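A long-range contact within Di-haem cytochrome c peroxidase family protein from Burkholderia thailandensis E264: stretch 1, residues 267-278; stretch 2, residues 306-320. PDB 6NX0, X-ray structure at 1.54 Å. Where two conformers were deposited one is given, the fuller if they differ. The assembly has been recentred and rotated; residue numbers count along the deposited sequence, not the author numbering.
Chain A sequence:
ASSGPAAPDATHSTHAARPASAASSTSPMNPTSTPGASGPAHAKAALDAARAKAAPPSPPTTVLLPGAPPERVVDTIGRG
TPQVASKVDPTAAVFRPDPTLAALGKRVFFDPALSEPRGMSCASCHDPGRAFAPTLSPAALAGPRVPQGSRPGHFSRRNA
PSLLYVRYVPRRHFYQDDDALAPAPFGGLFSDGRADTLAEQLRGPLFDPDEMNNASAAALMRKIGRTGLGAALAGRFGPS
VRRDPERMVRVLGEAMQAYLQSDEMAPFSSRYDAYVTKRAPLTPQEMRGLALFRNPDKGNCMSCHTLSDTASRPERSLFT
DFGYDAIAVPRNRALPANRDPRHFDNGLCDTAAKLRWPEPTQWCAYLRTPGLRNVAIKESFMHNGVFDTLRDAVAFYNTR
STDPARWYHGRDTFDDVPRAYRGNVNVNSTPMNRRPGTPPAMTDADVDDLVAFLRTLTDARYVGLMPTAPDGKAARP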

# COMPACT_ATOMS: atom_id res chain seq x y z
N PRO A 267 -6.93 0.82 14.08
CA PRO A 267 -6.93 1.17 15.51
C PRO A 267 -6.89 2.65 15.83
O PRO A 267 -7.46 3.07 16.85
CB PRO A 267 -5.68 0.46 16.05
CG PRO A 267 -5.25 -0.53 14.98
CD PRO A 267 -5.73 0.05 13.69
N PHE A 268 -6.18 3.47 15.03
CA PHE A 268 -6.02 4.90 15.32
C PHE A 268 -5.53 5.12 16.75
O PHE A 268 -6.14 5.84 17.54
CB PHE A 268 -7.33 5.65 15.07
CG PHE A 268 -7.77 5.65 13.62
CD1 PHE A 268 -7.12 6.42 12.67
CD2 PHE A 268 -8.86 4.88 13.23
CE1 PHE A 268 -7.53 6.42 11.35
CE2 PHE A 268 -9.27 4.88 11.90
CZ PHE A 268 -8.60 5.66 10.97
N SER A 269 -4.39 4.49 17.07
CA SER A 269 -3.85 4.48 18.43
C SER A 269 -2.47 5.11 18.50
O SER A 269 -1.74 4.87 19.46
CB SER A 269 -3.81 3.06 18.98
OG SER A 269 -2.84 2.28 18.30
N SER A 270 -2.10 5.94 17.53
CA SER A 270 -0.77 6.52 17.50
C SER A 270 -0.71 7.78 18.35
O SER A 270 -1.74 8.33 18.77
CB SER A 270 -0.36 6.85 16.07
OG SER A 270 -1.09 7.96 15.58
N ARG A 271 0.51 8.26 18.58
CA ARG A 271 0.67 9.55 19.28
C ARG A 271 0.13 10.70 18.44
O ARG A 271 -0.42 11.66 19.00
CB ARG A 271 2.14 9.76 19.67
CG ARG A 271 2.52 8.90 20.87
CD ARG A 271 3.97 9.12 21.37
NE ARG A 271 4.28 10.54 21.55
CZ ARG A 271 5.02 11.28 20.73
NH1 ARG A 271 5.61 10.76 19.66
NH2 ARG A 271 5.20 12.56 20.99
N TYR A 272 0.20 10.61 17.10
CA TYR A 272 -0.47 11.61 16.28
C TYR A 272 -1.98 11.60 16.54
O TYR A 272 -2.60 12.67 16.62
CB TYR A 272 -0.16 11.36 14.80
CG TYR A 272 -0.95 12.26 13.89
CD1 TYR A 272 -0.53 13.56 13.64
CD2 TYR A 272 -2.12 11.82 13.29
CE1 TYR A 272 -1.26 14.40 12.79
CE2 TYR A 272 -2.87 12.65 12.46
CZ TYR A 272 -2.42 13.94 12.22
OH TYR A 272 -3.14 14.78 11.39
N ASP A 273 -2.58 10.41 16.68
CA ASP A 273 -4.02 10.33 16.97
C ASP A 273 -4.34 10.92 18.35
O ASP A 273 -5.39 11.54 18.53
CB ASP A 273 -4.50 8.89 16.88
CG ASP A 273 -4.38 8.34 15.47
OD1 ASP A 273 -4.89 9.01 14.54
OD2 ASP A 273 -3.75 7.28 15.31
N ALA A 274 -3.45 10.74 19.32
CA ALA A 274 -3.68 11.34 20.63
C ALA A 274 -3.56 12.86 20.57
O ALA A 274 -4.22 13.57 21.34
CB ALA A 274 -2.69 10.77 21.64
N TYR A 275 -2.71 13.37 19.67
CA TYR A 275 -2.60 14.81 19.44
C TYR A 275 -3.85 15.36 18.76
O TYR A 275 -4.29 16.47 19.07
CB TYR A 275 -1.35 15.09 18.61
CG TYR A 275 -1.36 16.40 17.87
CD1 TYR A 275 -1.02 17.58 18.51
CD2 TYR A 275 -1.70 16.45 16.52
CE1 TYR A 275 -1.03 18.79 17.83
CE2 TYR A 275 -1.71 17.66 15.83
CZ TYR A 275 -1.37 18.82 16.50
OH TYR A 275 -1.37 20.02 15.82
N VAL A 276 -4.44 14.59 17.84
CA VAL A 276 -5.65 15.03 17.14
C VAL A 276 -6.86 14.98 18.06
O VAL A 276 -7.71 15.88 18.04
CB VAL A 276 -5.88 14.17 15.88
CG1 VAL A 276 -7.28 14.41 15.28
CG2 VAL A 276 -4.83 14.46 14.86
N THR A 277 -6.97 13.93 18.87
CA THR A 277 -8.15 13.78 19.73
C THR A 277 -7.89 14.33 21.12
O THR A 277 -8.29 15.46 21.42
CB THR A 277 -8.58 12.31 19.80
OG1 THR A 277 -7.58 11.54 20.48
CG2 THR A 277 -8.81 11.75 18.41
N LYS A 278 -7.21 13.56 21.99
CA LYS A 278 -7.02 13.89 23.41
C LYS A 278 -6.14 15.15 23.63
O LYS A 278 -5.84 15.49 24.80
CB LYS A 278 -6.40 12.69 24.13
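Stretch 2, residues 306-320: TLSDTASRPERSLFT

Stretch 2 packs as an irregular loop against one side of the short helix 271-276 and the loop that leads into it. It folds back so that its ends lie side by side, with extended residues at 306-308 and a 3-10 turn at 314-316, and the positive phi values of Ala-311, Ser-312 and Phe-319 (54°, 44° and 64°) mark places where the chain bends. The two backbones approach most closely near the C-terminal part of stretch 1, with Thr-277 CA 4.6 Å from Ser-312 CA; further back along the helix, Asp-273 CA lies 5.9 Å from Pro-314 CA. Stretch 2 therefore runs against the helix direction here, and its 3-10 turn reaches the loop at Phe-268. Together the two stretches bury 620 Å².

The polar link between them is made by Tyr-272, which extends from the helix in a t rotamer (chi1 173°) and places its OH 3.0 Å from Ser-317 OG, forming a hydrogen bond. Ser-317 OG also accepts from Ser-308 N (N to OG, 3.2 Å), so one hydroxyl ties the helix to two separate parts of stretch 2. Ser-317 N also donates to Pro-314 O, at 2.8 Å, linking this residue to the 3-10 turn. Within stretch 1, Asp-273 is engaged in the N-cap: its N donates to Ser-270 OG at 3.1 Å, and Ser-270 N returns a bond to Asp-273 OD2, also at 3.1 Å. Thr-277 OG1 donates to Asp-273 O, at 2.9 Å.

Aromatic and apolar packing continues around the same tyrosine. Phe-319 directs its edge toward the face of Tyr-272, with centroids 5.3 Å apart, planes at 71° and a closest approach of 3.8 Å between Phe-319 CZ and Tyr-272 CE2. Leu-307 CD1 lies 4.4 Å from Tyr-272 CZ, an apolar contact, and 3.7 Å from Tyr-272 OH. At the N-terminal end of the contact, Phe-268 adopts an m rotamer and meets the 3-10 turn. Its CD1 lies 3.4 Å from Pro-314 CB and its CZ 3.7 Å from Glu-315 CA, while Leu-318 CD2 sits at the ring edge, 4.1 Å from Phe-268 CZ.

The remaining contacts are van der Waals. Pro-314 CB is also 3.3 Å from Asp-273 OD1, so the same proline carbon touches both the loop and the first turn of the helix. Val-276 CG2 rests 3.8 Å from Asp-309 CB, and Val-276 O lies 3.7 Å from Ser-312 CA. Thr-277 CG2 approaches Ser-312 O at 3.5 Å and Pro-314 CD at 3.9 Å.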

# COMPACT_ATOMS: atom_id res chain seq x y z
N THR A 306 -2.46 13.08 2.22
CA THR A 306 -3.34 14.11 2.76
C THR A 306 -3.68 13.87 4.23
O THR A 306 -3.69 12.74 4.73
CB THR A 306 -4.62 14.17 1.96
OG1 THR A 306 -5.23 12.88 1.98
CG2 THR A 306 -4.36 14.57 0.53
N LEU A 307 -3.97 14.96 4.93
CA LEU A 307 -4.32 14.89 6.34
C LEU A 307 -5.17 16.10 6.69
O LEU A 307 -5.14 17.13 6.02
CB LEU A 307 -3.08 14.86 7.24
CG LEU A 307 -2.26 16.13 7.46
CD1 LEU A 307 -1.15 15.88 8.47
CD2 LEU A 307 -1.66 16.69 6.16
N SER A 308 -5.93 15.93 7.77
CA SER A 308 -6.78 16.97 8.33
C SER A 308 -6.93 16.67 9.81
O SER A 308 -7.66 15.73 10.17
CB SER A 308 -8.15 17.00 7.66
OG SER A 308 -8.95 18.00 8.28
N ASP A 309 -6.25 17.43 10.66
CA ASP A 309 -6.46 17.32 12.11
C ASP A 309 -7.66 18.18 12.51
O ASP A 309 -7.53 19.24 13.13
CB ASP A 309 -5.20 17.70 12.87
CG ASP A 309 -4.50 18.92 12.31
OD1 ASP A 309 -4.92 19.38 11.23
OD2 ASP A 309 -3.53 19.41 12.93
N THR A 310 -8.85 17.69 12.16
CA THR A 310 -10.09 18.40 12.45
C THR A 310 -11.15 17.44 12.96
O THR A 310 -11.05 16.22 12.78
CB THR A 310 -10.63 19.14 11.23
OG1 THR A 310 -10.88 18.18 10.18
CG2 THR A 310 -9.64 20.21 10.76
N ALA A 311 -12.19 18.02 13.57
CA ALA A 311 -13.30 17.28 14.19
C ALA A 311 -12.81 16.24 15.20
O ALA A 311 -13.58 15.38 15.63
CB ALA A 311 -14.19 16.62 13.13
N SER A 312 -11.54 16.33 15.62
CA SER A 312 -10.92 15.27 16.41
C SER A 312 -11.27 13.91 15.83
O SER A 312 -11.50 12.95 16.58
CB SER A 312 -11.38 15.34 17.88
OG SER A 312 -11.43 16.67 18.36
N ARG A 313 -11.33 13.80 14.50
CA ARG A 313 -11.67 12.55 13.83
C ARG A 313 -10.44 12.00 13.12
O ARG A 313 -10.11 12.45 12.01
CB ARG A 313 -12.83 12.74 12.85
CG ARG A 313 -14.14 13.09 13.54
N PRO A 314 -9.74 11.04 13.71
CA PRO A 314 -8.51 10.52 13.08
C PRO A 314 -8.66 10.01 11.65
O PRO A 314 -7.67 10.03 10.90
CB PRO A 314 -8.11 9.40 14.05
CG PRO A 314 -9.38 9.05 14.77
CD PRO A 314 -9.97 10.39 15.00
N GLU A 315 -9.84 9.53 11.23
CA GLU A 315 -9.92 8.98 9.88
C GLU A 315 -9.85 10.04 8.80
O GLU A 315 -9.76 9.67 7.63
CB GLU A 315 -11.20 8.17 9.63
CG GLU A 315 -11.86 7.65 10.85
CD GLU A 315 -12.72 8.70 11.50
OE1 GLU A 315 -13.63 9.22 10.80
OE2 GLU A 315 -12.48 9.03 12.68
N ARG A 316 -9.89 11.32 9.14
CA ARG A 316 -9.58 12.34 8.15
C ARG A 316 -8.07 12.49 7.95
O ARG A 316 -7.65 13.36 7.19
CB ARG A 316 -10.22 13.68 8.54
CG ARG A 316 -11.76 13.70 8.41
CD ARG A 316 -12.35 15.13 8.52
NE ARG A 316 -13.75 15.24 8.06
CZ ARG A 316 -14.14 15.07 6.80
NH1 ARG A 316 -13.25 14.76 5.86
NH2 ARG A 316 -15.42 15.20 6.46
N SER A 317 -7.25 11.65 8.60
CA SER A 317 -5.80 11.68 8.42
C SER A 317 -5.34 10.28 8.08
O SER A 317 -4.84 9.54 8.92
CB SER A 317 -5.09 12.21 9.64
OG SER A 317 -5.41 13.58 9.85
N LEU A 318 -5.50 9.92 6.80
CA LEU A 318 -5.02 8.63 6.32
C LEU A 318 -3.70 8.76 5.59
O LEU A 318 -3.09 7.73 5.25
CB LEU A 318 -6.08 7.97 5.42
CG LEU A 318 -7.42 7.68 6.13
CD1 LEU A 318 -8.46 7.15 5.17
CD2 LEU A 318 -7.22 6.71 7.29
N PHE A 319 -3.21 9.98 5.37
CA PHE A 319 -1.89 10.24 4.79
C PHE A 319 -1.79 9.71 3.36
O PHE A 319 -0.72 9.32 2.88
CB PHE A 319 -0.80 9.69 5.71
CG PHE A 319 -0.76 10.45 7.00
CD1 PHE A 319 -0.05 11.64 7.09
CD2 PHE A 319 -1.50 10.03 8.08
CE1 PHE A 319 -0.06 12.37 8.29
CE2 PHE A 319 -1.50 10.78 9.27
CZ PHE A 319 -0.79 11.93 9.35
N THR A 320 -2.93 9.74 2.68
CA THR A 320 -3.04 9.48 1.27
C THR A 320 -4.44 9.87 0.84
O THR A 320 -5.39 9.77 1.63
CB THR A 320 -2.79 8.01 0.89
OG1 THR A 320 -3.02 7.91 -0.52
CG2 THR A 320 -3.69 7.06 1.66